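Local coordinates for MIX1 (Leishmania major, PDB 3HA4), which is of unknown function but forms homodimers and probably acts as a membrane-anchored, TPR-like helical scaffold for protein-protein interactions, at residues S114-G118 with G119-K123. Numbering follows the deposited sequence.
Sequences SDPNG and GRVNK
P116 and G119 close a tight reversal of the chain: G119 N donates to P116 O at 3.1 Å, with an N-H...O angle of 151°. The donor stands 53° out of the carbonyl plane, so the bond misses the lone-pair direction. The backbone conformations of N117 and G118, the two central residues, identify the turn as type I. G119 leaves the turn with a positive phi, a backbone conformation that glycine adopts easily.

The CB-CG edge of the P116 ring faces the exit of the turn. Its CB is 3.6 Å from G119 O, and its CG meets V121 CG2 at 4.1 Å, the two side chains crossing at about a right angle. In V121, chi1 of -171° sets CG1 anti to the backbone N and leaves CG2, the branch that touches the ring, beside that N. V121 in turn centres an inverse gamma turn, evidenced by N122 N bonding to R120 O at 2.7 Å.

Further out, W69 NE1 donates to G119 O, while V108 of helix 94-109 touches both P116 and V121. N117 reaches D124 of the second subunit through ND2, and N122 ND2 bonds to G118 O of that subunit, tying the turn into the dimer contact. N122 OD1 accepts from V125 N, making N122 the N-cap of helix 123-137. A type I turn followed by an inverse gamma turn and an N-cap thus make up the later part of the loop that joins helix 94-109 to helix 123-137 in this TPR-like helical fold.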
loop_
_atom_site.group_PDB
_atom_site.type_symbol
_atom_site.label_atom_id
_atom_site.label_comp_id
_atom_site.label_asym_id
_atom_site.label_seq_id
_atom_site.Cartn_x
_atom_site.Cartn_y
_atom_site.Cartn_z
ATOM N N SER A 114 15.762 -0.952 -10.092
ATOM C CA SER A 114 16.129 -0.667 -8.729
ATOM C C SER A 114 15.848 0.736 -8.253
ATOM O O SER A 114 15.553 1.612 -9.021
ATOM C CB SER A 114 17.563 -1.084 -8.434
ATOM O OG SER A 114 18.478 -0.240 -9.041
ATOM N N ASP A 115 15.963 0.924 -6.956
ATOM C CA ASP A 115 15.605 2.152 -6.325
ATOM C C ASP A 115 14.143 2.356 -6.113
ATOM O O ASP A 115 13.633 3.408 -6.402
ATOM C CB ASP A 115 16.130 3.289 -7.129
ATOM C CG ASP A 115 17.235 3.953 -6.460
ATOM O OD1 ASP A 115 17.206 5.180 -6.365
ATOM O OD2 ASP A 115 18.119 3.239 -6.001
ATOM N N PRO A 116 13.466 1.336 -5.621
ATOM C CA PRO A 116 12.023 1.399 -5.438
ATOM C C PRO A 116 11.590 2.440 -4.456
ATOM O O PRO A 116 12.157 2.602 -3.411
ATOM C CB PRO A 116 11.697 0.017 -4.901
ATOM C CG PRO A 116 12.766 -0.821 -5.382
ATOM C CD PRO A 116 13.966 0.006 -5.261
ATOM N N ASN A 117 10.540 3.134 -4.837
ATOM C CA ASN A 117 9.999 4.247 -4.100
ATOM C C ASN A 117 9.490 3.850 -2.759
ATOM O O ASN A 117 9.551 4.613 -1.838
ATOM C CB ASN A 117 8.917 4.931 -4.901
ATOM C CG ASN A 117 9.434 5.496 -6.173
ATOM O OD1 ASN A 117 9.674 4.793 -7.112
ATOM N ND2 ASN A 117 9.640 6.784 -6.189
ATOM N N GLY A 118 8.953 2.652 -2.669
ATOM C CA GLY A 118 8.348 2.174 -1.448
ATOM C C GLY A 118 9.400 1.917 -0.406
ATOM O O GLY A 118 9.113 1.579 0.723
ATOM N N GLY A 119 10.644 2.004 -0.824
ATOM C CA GLY A 119 11.738 1.636 0.019
ATOM C C GLY A 119 12.393 0.348 -0.379
ATOM O O GLY A 119 12.021 -0.304 -1.315
ATOM N N ARG A 120 13.405 0.000 0.397
ATOM C CA ARG A 120 14.310 -1.065 0.061
ATOM C C ARG A 120 13.666 -2.399 0.184
ATOM O O ARG A 120 12.985 -2.667 1.153
ATOM C CB ARG A 120 15.559 -1.030 0.940
ATOM C CG ARG A 120 15.385 -0.334 2.262
ATOM C CD ARG A 120 16.666 -0.422 3.074
ATOM N NE ARG A 120 17.279 0.883 3.313
ATOM C CZ ARG A 120 18.590 1.086 3.363
ATOM N NH1 ARG A 120 19.413 0.056 3.188
ATOM N NH2 ARG A 120 19.077 2.305 3.590
ATOM N N VAL A 121 13.920 -3.228 -0.815
ATOM C CA VAL A 121 13.473 -4.583 -0.827
ATOM C C VAL A 121 14.367 -5.395 0.071
ATOM O O VAL A 121 15.102 -6.256 -0.330
ATOM C CB VAL A 121 13.367 -5.111 -2.212
ATOM C CG1 VAL A 121 12.706 -6.397 -2.197
ATOM C CG2 VAL A 121 12.538 -4.189 -2.985
ATOM N N ASN A 122 14.261 -5.079 1.330
ATOM C CA ASN A 122 14.753 -5.936 2.323
ATOM C C ASN A 122 13.959 -7.155 2.027
ATOM O O ASN A 122 13.447 -7.304 0.960
ATOM C CB ASN A 122 14.428 -5.381 3.673
ATOM C CG ASN A 122 13.012 -5.504 3.988
ATOM O OD1 ASN A 122 12.318 -6.254 3.363
ATOM N ND2 ASN A 122 12.564 -4.784 4.976
ATOM N N LYS A 123 13.865 -8.045 2.974
ATOM C CA LYS A 123 13.488 -9.392 2.680
ATOM C C LYS A 123 12.030 -9.618 2.929
ATOM O O LYS A 123 11.423 -10.448 2.341
ATOM C CB LYS A 123 14.378 -10.307 3.507
ATOM C CG LYS A 123 15.860 -9.830 3.491
ATOM C CD LYS A 123 16.402 -9.369 4.855
ATOM C CE LYS A 123 16.163 -7.912 5.145
ATOM N NZ LYS A 123 17.428 -7.175 5.114
#